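Phospholethanolamine N-methyltransferase 2 (Haemonchus contortus, PDB 4KRI) probably methylates phosphomonomethylethanolamine and related phosphobases on the route to phosphocholine, with S-adenosylmethionine as methyl donor. Local coordinates at residues Ile365-Glu370 with Asn425-Val430; Phe86-Leu91 with Asp123-Glu128; Tyr185-Ile190 with Ser254-Ala259. All coordinates share one frame; numbering follows the deposited sequence.

Contact 1 (Ile365-Glu370 with Asn425-Val430); sequences IDIEVE and NFFAAV
I365 and V430 meet at one end of an antiparallel strand pair, where I365 CG1 presses to 3.3 Å from V430 CG2, tighter than usual for two carbons. With chi1 at 57°, I365 CG1 lies between the backbone N and the carbonyl carbon, and V430 CG2 holds the same kind of position on its residue. D366 OD2 reaches the same methyl at 3.4 Å. Further along the strand, E368, extended beyond CG, brings its carboxylate to the F426 ring, with CD 3.5 Å from CE2 and the two planes 57° apart. On the opposite face the F427 ring receives two methyls at its edge, I367 CG2 at 4.0 Å from CE1 and V369 CG1 at 4.2 Å from CD1.

Behind these side chains, paired backbone bonds link I365 with V430, E368 with A428 and E370 with F426; the shortest is E368 N to A428 O at 2.8 Å. Between the first two pairs the register slips by one residue, a beta bulge at the corner where D366 turns with positive phi and psi. R216 completes the charged side: it forms salt bridges to E368 OE2 and E370 OE1 and a cation-pi contact with F426.

Strand 422-430 is hydrogen-bonded on its other side to strand 320-329, through N425, F427 and A429. It is the antiparallel last strand, inserted between 320-329 and 367-371 at one side of the sheet, as in Rossmann-like class I methyltransferases. Helix 352-362 packs on the face bearing I367 and F427, whose ring also meets F309, while L323 of strand 320-329 touches F426.

Contact 2 (Phe86-Leu91 with Asp123-Glu128); sequences FITAAL and DVFRLE
The F125 ring turns one face to I87, at the place where helix 80-93 packs on the turn that carries helix 114-124 into the hairpin of strands 127-129 and 132-143. The surrounding strand order, parallel strands followed by an antiparallel pair, is consistent with a methyltransferase-like Rossmann fold in the N-terminal half of this two-domain enzyme.

I87 CB stands over the middle of the ring, 4.2 Å from its centroid and 9° off the normal, a CH-pi contact over the face. The CG2 branch of I87, anti to its backbone N, reaches F125 CD2 at 3.6 Å. F125 is the first residue to leave the helical backbone, and its own CG is anti to its N (chi1 -162°), pointing CG toward helix 80-93.

T88 approaches from one helix position further on. Its OG1 lies 3.4 Å from F125 CZ, but its hydrogen-bond partner is D84 O, one helical turn earlier. The T88 and L127 side chains cross at about a right angle, with T88 CG2 against the L127 methyls. L91 follows a turn after I87: its CD1 touches both F125 CD2 and L127 CB, the latter at 4.0 Å, and the L91 and L127 side chains slide past each other in opposite directions. I87 also rests on Y121 and F122 of helix 114-124, and L127 and L91 continue onto V134 and F136 of strand 132-143.

R126 turns away from this apolar patch: its guanidinium folds back on the turn and meets F166 in a cation-pi contact, while its NH1 donates to F125 O at 2.8 Å from above the carbonyl plane.

Contact 3 (Tyr185-Ile190 with Ser254-Ala259); sequences YTDTGI and STNMLA. With SAH (S-adenosyl-L-homocysteine), chain D.
M257 bends at chi2 (-71°), turning SD toward I190 and Y185, and chi3 near anti (-156°) then carries CE over one face of the Y185 ring. CE lies 3.7 Å from the ring centroid, offset toward the rim and nearest CD1, a CH-pi contact; SD stands farther off, 5.2 Å from the centroid, a Met-aromatic contact. I190 CD1 packs 3.7 Å from M257 SD and 3.6 Å from N256 CB. N256 ND2 donates to Y185 O at 3.0 Å; the acceptor lies in the amide plane and the donor on a carbonyl lone pair, a geometry that would hold the amide in this rotation.

Both helices begin here. T186 caps helix 187-197 by accepting from G189 N, and S254 caps helix 255-268 by accepting from M257 N. Helix 255-268 follows strand 247-252 in the Rossmann-type methyltransferase fold; D252, at the end of that strand, is hydrogen-bonded to S-adenosylhomocysteine. D181 is bonded to S254 OG and T255 OG1.

A water lies between D187 OD2 and N256 OD1. S-adenosylhomocysteine lies against M257 and Y185, its O3' 3.3 Å from M257 CG and its C3' 3.7 Å from Y185 CE2, while Y185 OH is hydrogen-bonded to H301.

Overall arrangement
Contact 3 is the one at the ligands: it touches S-adenosylhomocysteine directly, and its Y185 side chain comes within about 4 Å of the bound phosphomonomethylethanolamine. Contact 1 belongs to the same ligand-binding half but lies farther out, its centre about 30 Å from that of contact 3; the F426 side chain is about 13 Å from S-adenosylhomocysteine. Contact 2 sits in the N-terminal half, on the opposite side of the chain's centre from contact 1, with centres about 46 Å apart. It comes nearer to contact 3, about 8 Å between nearest atoms, and helix 114-124, which leads into 123-128, also touches T255 of contact 3.

Contact 1 (Ile365-Glu370 with Asn425-Val430)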
loop_
_atom_site.group_PDB
_atom_site.type_symbol
_atom_site.label_atom_id
_atom_site.label_comp_id
_atom_site.label_asym_id
_atom_site.label_seq_id
_atom_site.Cartn_x
_atom_site.Cartn_y
_atom_site.Cartn_z
ATOM N N ILE A 365 2.154 5.816 25.485
ATOM C CA ILE A 365 1.607 6.504 26.658
ATOM C C ILE A 365 0.460 7.417 26.219
ATOM O O ILE A 365 0.176 7.511 25.027
ATOM C CB ILE A 365 2.681 7.341 27.393
ATOM C CG1 ILE A 365 3.326 8.350 26.444
ATOM C CG2 ILE A 365 3.750 6.443 27.972
ATOM C CD1 ILE A 365 4.145 9.452 27.147
ATOM N N ASP A 366 -0.194 8.082 27.174
ATOM C CA ASP A 366 -1.312 8.982 26.862
ATOM C C ASP A 366 -2.334 8.322 25.944
ATOM O O ASP A 366 -2.738 8.899 24.930
ATOM C CB ASP A 366 -0.812 10.281 26.221
ATOM C CG ASP A 366 0.118 11.056 27.127
ATOM O OD1 ASP A 366 0.075 10.835 28.357
ATOM O OD2 ASP A 366 0.885 11.888 26.605
ATOM N N ILE A 367 -2.742 7.107 26.296
ATOM C CA ILE A 367 -3.671 6.344 25.465
ATOM C C ILE A 367 -5.111 6.837 25.604
ATOM O O ILE A 367 -5.640 6.945 26.714
ATOM C CB ILE A 367 -3.607 4.841 25.813
ATOM C CG1 ILE A 367 -2.226 4.282 25.433
ATOM C CG2 ILE A 367 -4.727 4.074 25.122
ATOM C CD1 ILE A 367 -1.904 2.926 26.072
ATOM N N GLU A 368 -5.735 7.143 24.471
ATOM C CA GLU A 368 -7.155 7.487 24.423
ATOM C C GLU A 368 -7.899 6.442 23.600
ATOM O O GLU A 368 -7.484 6.120 22.479
ATOM C CB GLU A 368 -7.333 8.869 23.785
ATOM C CG GLU A 368 -8.795 9.296 23.628
ATOM C CD GLU A 368 -8.959 10.615 22.884
ATOM O OE1 GLU A 368 -7.934 11.250 22.544
ATOM O OE2 GLU A 368 -10.120 11.014 22.637
ATOM N N VAL A 369 -8.988 5.903 24.143
ATOM C CA VAL A 369 -9.845 5.027 23.352
ATOM C C VAL A 369 -11.286 5.516 23.420
ATOM O O VAL A 369 -11.725 6.051 24.446
ATOM C CB VAL A 369 -9.777 3.553 23.805
ATOM C CG1 VAL A 369 -8.429 2.944 23.447
ATOM C CG2 VAL A 369 -10.062 3.426 25.315
ATOM N N GLU A 370 -12.021 5.335 22.330
ATOM C CA GLU A 370 -13.430 5.722 22.310
ATOM C C GLU A 370 -14.299 4.808 21.472
ATOM O O GLU A 370 -13.917 4.407 20.380
ATOM C CB GLU A 370 -13.589 7.157 21.807
ATOM C CG GLU A 370 -15.047 7.588 21.704
ATOM C CD GLU A 370 -15.211 9.087 21.572
ATOM O OE1 GLU A 370 -14.519 9.826 22.306
ATOM O OE2 GLU A 370 -16.041 9.526 20.745
ATOM N N ASN A 425 -14.441 1.942 16.403
ATOM C CA ASN A 425 -13.568 2.324 17.508
ATOM C C ASN A 425 -12.490 3.341 17.143
ATOM O O ASN A 425 -12.000 3.353 16.017
ATOM C CB ASN A 425 -12.901 1.080 18.097
ATOM C CG ASN A 425 -13.879 0.196 18.846
ATOM O OD1 ASN A 425 -14.904 0.671 19.341
ATOM N ND2 ASN A 425 -13.557 -1.089 18.954
ATOM N N PHE A 426 -12.125 4.165 18.124
ATOM C CA PHE A 426 -11.092 5.190 17.999
ATOM C C PHE A 426 -9.962 4.875 18.983
ATOM O O PHE A 426 -10.211 4.495 20.130
ATOM C CB PHE A 426 -11.708 6.551 18.342
ATOM C CG PHE A 426 -10.710 7.680 18.448
ATOM C CD1 PHE A 426 -10.452 8.483 17.353
ATOM C CD2 PHE A 426 -10.067 7.961 19.648
ATOM C CE1 PHE A 426 -9.543 9.527 17.438
ATOM C CE2 PHE A 426 -9.160 8.998 19.748
ATOM C CZ PHE A 426 -8.896 9.785 18.639
ATOM N N PHE A 427 -8.724 5.017 18.535
ATOM C CA PHE A 427 -7.560 4.841 19.394
ATOM C C PHE A 427 -6.538 5.923 19.058
ATOM O O PHE A 427 -6.266 6.185 17.889
ATOM C CB PHE A 427 -6.949 3.451 19.184
ATOM C CG PHE A 427 -5.504 3.351 19.590
ATOM C CD1 PHE A 427 -5.137 3.335 20.933
ATOM C CD2 PHE A 427 -4.516 3.249 18.628
ATOM C CE1 PHE A 427 -3.796 3.249 21.300
ATOM C CE2 PHE A 427 -3.172 3.168 18.986
ATOM C CZ PHE A 427 -2.814 3.162 20.324
ATOM N N ALA A 428 -5.992 6.573 20.081
ATOM C CA ALA A 428 -4.858 7.477 19.873
ATOM C C ALA A 428 -3.860 7.293 21.004
ATOM O O ALA A 428 -4.241 6.883 22.096
ATOM C CB ALA A 428 -5.324 8.923 19.805
ATOM N N ALA A 429 -2.587 7.583 20.746
ATOM C CA ALA A 429 -1.556 7.484 21.776
ATOM C C ALA A 429 -0.292 8.160 21.296
ATOM O O ALA A 429 -0.167 8.518 20.114
ATOM C CB ALA A 429 -1.273 6.024 22.127
ATOM N N VAL A 430 0.644 8.342 22.216
ATOM C CA VAL A 430 1.898 9.010 21.889
ATOM C C VAL A 430 3.117 8.148 22.248
ATOM O O VAL A 430 3.071 7.334 23.183
ATOM C CB VAL A 430 1.983 10.436 22.522
ATOM C CG1 VAL A 430 0.670 11.171 22.376
ATOM C CG2 VAL A 430 2.323 10.361 23.967
#

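Contact 2 (Phe86-Leu91 with Asp123-Glu128)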
loop_
_atom_site.group_PDB
_atom_site.type_symbol
_atom_site.label_atom_id
_atom_site.label_comp_id
_atom_site.label_asym_id
_atom_site.label_seq_id
_atom_site.Cartn_x
_atom_site.Cartn_y
_atom_site.Cartn_z
ATOM N N PHE A 86 12.154 -11.498 -20.586
ATOM C CA PHE A 86 12.881 -10.764 -19.555
ATOM C C PHE A 86 12.697 -11.384 -18.181
ATOM O O PHE A 86 13.662 -11.554 -17.446
ATOM C CB PHE A 86 12.458 -9.293 -19.485
ATOM C CG PHE A 86 12.837 -8.636 -18.189
ATOM C CD1 PHE A 86 14.152 -8.268 -17.942
ATOM C CD2 PHE A 86 11.891 -8.417 -17.201
ATOM C CE1 PHE A 86 14.514 -7.679 -16.734
ATOM C CE2 PHE A 86 12.245 -7.833 -15.993
ATOM C CZ PHE A 86 13.560 -7.456 -15.765
ATOM N N ILE A 87 11.457 -11.692 -17.813
ATOM C CA ILE A 87 11.220 -12.240 -16.475
ATOM C C ILE A 87 11.947 -13.565 -16.333
ATOM O O ILE A 87 12.534 -13.856 -15.288
ATOM C CB ILE A 87 9.732 -12.433 -16.185
ATOM C CG1 ILE A 87 9.010 -11.093 -16.304
ATOM C CG2 ILE A 87 9.537 -13.009 -14.790
ATOM C CD1 ILE A 87 7.495 -11.196 -16.225
ATOM N N THR A 88 11.909 -14.356 -17.400
ATOM C CA THR A 88 12.622 -15.623 -17.445
ATOM C C THR A 88 14.116 -15.414 -17.237
ATOM O O THR A 88 14.728 -16.080 -16.403
ATOM C CB THR A 88 12.377 -16.342 -18.777
ATOM O OG1 THR A 88 10.980 -16.631 -18.893
ATOM C CG2 THR A 88 13.164 -17.642 -18.839
ATOM N N ALA A 89 14.694 -14.468 -17.967
ATOM C CA ALA A 89 16.137 -14.237 -17.897
ATOM C C ALA A 89 16.513 -13.672 -16.532
ATOM O O ALA A 89 17.562 -13.997 -15.979
ATOM C CB ALA A 89 16.584 -13.292 -19.011
ATOM N N ALA A 90 15.655 -12.819 -15.986
ATOM C CA ALA A 90 15.908 -12.251 -14.665
ATOM C C ALA A 90 15.930 -13.336 -13.592
ATOM O O ALA A 90 16.834 -13.370 -12.759
ATOM C CB ALA A 90 14.873 -11.180 -14.335
ATOM N N LEU A 91 14.946 -14.231 -13.627
ATOM C CA LEU A 91 14.889 -15.349 -12.687
ATOM C C LEU A 91 16.095 -16.270 -12.822
ATOM O O LEU A 91 16.657 -16.711 -11.816
ATOM C CB LEU A 91 13.592 -16.144 -12.868
ATOM C CG LEU A 91 12.352 -15.454 -12.286
ATOM C CD1 LEU A 91 11.076 -16.134 -12.777
ATOM C CD2 LEU A 91 12.390 -15.477 -10.758
ATOM N N ASP A 123 3.894 -11.109 -10.279
ATOM C CA ASP A 123 3.532 -11.918 -9.107
ATOM C C ASP A 123 3.066 -13.319 -9.503
ATOM O O ASP A 123 3.172 -14.269 -8.723
ATOM C CB ASP A 123 2.444 -11.202 -8.294
ATOM C CG ASP A 123 2.392 -11.655 -6.840
ATOM O OD1 ASP A 123 3.459 -11.867 -6.222
ATOM O OD2 ASP A 123 1.275 -11.794 -6.306
ATOM N N VAL A 124 2.560 -13.440 -10.726
ATOM C CA VAL A 124 1.948 -14.675 -11.210
ATOM C C VAL A 124 2.934 -15.559 -11.981
ATOM O O VAL A 124 2.818 -16.786 -11.972
ATOM C CB VAL A 124 0.698 -14.337 -12.071
ATOM C CG1 VAL A 124 0.305 -15.487 -12.974
ATOM C CG2 VAL A 124 -0.467 -13.938 -11.170
ATOM N N PHE A 125 3.911 -14.936 -12.630
ATOM C CA PHE A 125 4.854 -15.668 -13.481
ATOM C C PHE A 125 5.607 -16.792 -12.756
ATOM O O PHE A 125 6.111 -16.611 -11.650
ATOM C CB PHE A 125 5.851 -14.709 -14.143
ATOM C CG PHE A 125 6.556 -15.298 -15.333
ATOM C CD1 PHE A 125 6.055 -15.113 -16.613
ATOM C CD2 PHE A 125 7.718 -16.042 -15.176
ATOM C CE1 PHE A 125 6.696 -15.657 -17.715
ATOM C CE2 PHE A 125 8.369 -16.589 -16.275
ATOM C CZ PHE A 125 7.860 -16.393 -17.548
ATOM N N ARG A 126 5.673 -17.955 -13.393
ATOM C CA ARG A 126 6.384 -19.093 -12.819
ATOM C C ARG A 126 7.357 -19.691 -13.831
ATOM O O ARG A 126 7.059 -19.771 -15.021
ATOM C CB ARG A 126 5.391 -20.163 -12.337
ATOM C CG ARG A 126 4.552 -19.760 -11.127
ATOM C CD ARG A 126 5.408 -19.569 -9.883
ATOM N NE ARG A 126 4.627 -19.119 -8.731
ATOM C CZ ARG A 126 4.498 -17.847 -8.363
ATOM N NH1 ARG A 126 5.098 -16.884 -9.059
ATOM N NH2 ARG A 126 3.779 -17.535 -7.293
ATOM N N LEU A 127 8.531 -20.097 -13.354
ATOM C CA LEU A 127 9.523 -20.725 -14.220
ATOM C C LEU A 127 9.944 -22.064 -13.639
ATOM O O LEU A 127 10.223 -22.168 -12.444
ATOM C CB LEU A 127 10.750 -19.819 -14.373
ATOM C CG LEU A 127 11.913 -20.399 -15.172
ATOM C CD1 LEU A 127 11.481 -20.665 -16.597
ATOM C CD2 LEU A 127 13.131 -19.461 -15.134
ATOM N N GLU A 128 9.984 -23.098 -14.474
ATOM C CA GLU A 128 10.494 -24.382 -14.007
ATOM C C GLU A 128 11.994 -24.315 -13.698
ATOM O O GLU A 128 12.791 -23.880 -14.522
ATOM C CB GLU A 128 10.226 -25.486 -15.030
ATOM C CG GLU A 128 10.905 -26.800 -14.672
ATOM C CD GLU A 128 10.687 -27.883 -15.711
ATOM O OE1 GLU A 128 9.515 -28.181 -16.029
ATOM O OE2 GLU A 128 11.692 -28.438 -16.210
#

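Contact 3 (Tyr185-Ile190 with Ser254-Ala259)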
loop_
_atom_site.group_PDB
_atom_site.type_symbol
_atom_site.label_atom_id
_atom_site.label_comp_id
_atom_site.label_asym_id
_atom_site.label_seq_id
_atom_site.Cartn_x
_atom_site.Cartn_y
_atom_site.Cartn_z
ATOM N N TYR A 185 -12.031 -5.392 -2.763
ATOM C CA TYR A 185 -11.525 -4.197 -3.419
ATOM C C TYR A 185 -11.183 -4.445 -4.888
ATOM O O TYR A 185 -10.099 -4.097 -5.355
ATOM C CB TYR A 185 -10.340 -3.617 -2.634
ATOM C CG TYR A 185 -10.685 -3.263 -1.193
ATOM C CD1 TYR A 185 -11.770 -2.446 -0.886
ATOM C CD2 TYR A 185 -9.941 -3.763 -0.138
ATOM C CE1 TYR A 185 -12.082 -2.124 0.422
ATOM C CE2 TYR A 185 -10.253 -3.442 1.181
ATOM C CZ TYR A 185 -11.320 -2.625 1.451
ATOM O OH TYR A 185 -11.627 -2.312 2.767
ATOM N N THR A 186 -12.119 -5.064 -5.601
ATOM C CA THR A 186 -12.105 -5.035 -7.061
ATOM C C THR A 186 -12.327 -3.605 -7.508
ATOM O O THR A 186 -12.813 -2.781 -6.737
ATOM C CB THR A 186 -13.246 -5.865 -7.663
ATOM O OG1 THR A 186 -14.505 -5.396 -7.154
ATOM C CG2 THR A 186 -13.073 -7.343 -7.334
ATOM N N ASP A 187 -11.999 -3.310 -8.759
ATOM C CA ASP A 187 -12.236 -1.967 -9.275
ATOM C C ASP A 187 -13.705 -1.537 -9.121
ATOM O O ASP A 187 -13.988 -0.437 -8.649
ATOM C CB ASP A 187 -11.778 -1.857 -10.732
ATOM C CG ASP A 187 -10.267 -1.730 -10.858
ATOM O OD1 ASP A 187 -9.599 -1.459 -9.831
ATOM O OD2 ASP A 187 -9.748 -1.890 -11.984
ATOM N N THR A 188 -14.641 -2.408 -9.491
ATOM C CA THR A 188 -16.056 -2.071 -9.344
ATOM C C THR A 188 -16.464 -1.911 -7.882
ATOM O O THR A 188 -17.265 -1.034 -7.545
ATOM C CB THR A 188 -16.993 -3.093 -10.042
ATOM O OG1 THR A 188 -16.724 -4.409 -9.543
ATOM C CG2 THR A 188 -16.775 -3.071 -11.529
ATOM N N GLY A 189 -15.927 -2.763 -7.014
ATOM C CA GLY A 189 -16.170 -2.622 -5.594
ATOM C C GLY A 189 -15.660 -1.298 -5.054
ATOM O O GLY A 189 -16.343 -0.635 -4.267
ATOM N N ILE A 190 -14.449 -0.927 -5.463
ATOM C CA ILE A 190 -13.859 0.337 -5.038
ATOM C C ILE A 190 -14.729 1.518 -5.473
ATOM O O ILE A 190 -15.089 2.360 -4.655
ATOM C CB ILE A 190 -12.423 0.499 -5.581
ATOM C CG1 ILE A 190 -11.477 -0.468 -4.853
ATOM C CG2 ILE A 190 -11.945 1.911 -5.387
ATOM C CD1 ILE A 190 -10.117 -0.599 -5.529
ATOM N N SER A 254 -3.244 -2.894 -1.555
ATOM C CA SER A 254 -4.014 -3.114 -2.774
ATOM C C SER A 254 -3.546 -2.257 -3.943
ATOM O O SER A 254 -3.598 -1.030 -3.868
ATOM C CB SER A 254 -5.495 -2.849 -2.508
ATOM O OG SER A 254 -6.217 -2.784 -3.734
ATOM N N THR A 255 -3.101 -2.892 -5.031
ATOM C CA THR A 255 -2.730 -2.155 -6.232
ATOM C C THR A 255 -3.946 -1.541 -6.911
ATOM O O THR A 255 -3.826 -0.497 -7.551
ATOM C CB THR A 255 -1.975 -3.016 -7.258
ATOM O OG1 THR A 255 -2.598 -4.302 -7.352
ATOM C CG2 THR A 255 -0.515 -3.168 -6.847
ATOM N N ASN A 256 -5.104 -2.185 -6.799
ATOM C CA ASN A 256 -6.340 -1.585 -7.303
ATOM C C ASN A 256 -6.628 -0.225 -6.660
ATOM O O ASN A 256 -6.971 0.736 -7.355
ATOM C CB ASN A 256 -7.543 -2.503 -7.094
ATOM C CG ASN A 256 -7.586 -3.646 -8.074
ATOM O OD1 ASN A 256 -6.920 -3.620 -9.104
ATOM N ND2 ASN A 256 -8.405 -4.656 -7.767
ATOM N N MET A 257 -6.477 -0.156 -5.341
ATOM C CA MET A 257 -6.672 1.080 -4.593
ATOM C C MET A 257 -5.637 2.125 -4.977
ATOM O O MET A 257 -5.971 3.268 -5.311
ATOM C CB MET A 257 -6.544 0.814 -3.084
ATOM C CG MET A 257 -7.700 0.088 -2.476
ATOM S SD MET A 257 -9.131 1.176 -2.408
ATOM C CE MET A 257 -10.053 0.440 -1.092
ATOM N N LEU A 258 -4.367 1.741 -4.924
ATOM C CA LEU A 258 -3.320 2.729 -5.109
ATOM C C LEU A 258 -3.231 3.205 -6.557
ATOM O O LEU A 258 -2.823 4.337 -6.815
ATOM C CB LEU A 258 -1.974 2.201 -4.606
ATOM C CG LEU A 258 -1.159 3.323 -3.960
ATOM C CD1 LEU A 258 -1.816 3.747 -2.664
ATOM C CD2 LEU A 258 0.289 2.925 -3.731
ATOM N N ALA A 259 -3.640 2.364 -7.507
ATOM C CA ALA A 259 -3.690 2.808 -8.898
ATOM C C ALA A 259 -4.532 4.077 -9.022
ATOM O O ALA A 259 -4.182 4.995 -9.785
ATOM C CB ALA A 259 -4.262 1.712 -9.782
HETATM N N SAH D . -7.965 5.092 4.658
HETATM C CA SAH D . -8.740 5.126 3.390
HETATM C CB SAH D . -8.979 3.655 2.868
HETATM C CG SAH D . -9.892 2.753 3.692
HETATM S SD SAH D . -10.028 1.077 2.992
HETATM C C SAH D . -9.970 5.934 3.526
HETATM O O SAH D . -10.197 6.542 4.562
HETATM O OXT SAH D . -10.632 6.175 2.530
HETATM C "C5'" SAH D . -8.795 0.040 3.799
HETATM C "C4'" SAH D . -7.549 -0.066 3.120
HETATM O "O4'" SAH D . -6.603 -0.739 3.993
HETATM C "C3'" SAH D . -7.673 -0.941 1.932
HETATM O "O3'" SAH D . -7.319 -0.196 0.787
HETATM C "C2'" SAH D . -6.726 -2.036 2.142
HETATM O "O2'" SAH D . -6.082 -2.439 0.956
HETATM C "C1'" SAH D . -5.773 -1.456 3.136
HETATM N N9 SAH D . -4.967 -2.500 3.860
HETATM C C8 SAH D . -5.441 -3.566 4.545
HETATM N N7 SAH D . -4.402 -4.201 5.097
HETATM C C5 SAH D . -3.271 -3.535 4.784
HETATM C C6 SAH D . -1.919 -3.746 5.085
HETATM N N6 SAH D . -1.510 -4.819 5.846
HETATM N N1 SAH D . -1.020 -2.863 4.598
HETATM C C2 SAH D . -1.395 -1.816 3.856
HETATM N N3 SAH D . -2.686 -1.583 3.556
HETATM C C4 SAH D . -3.636 -2.431 3.993
HETATM O O HOH W 1 -7.919 0.329 -9.900
HETATM O O HOH W 2 -6.815 -2.103 -11.407
#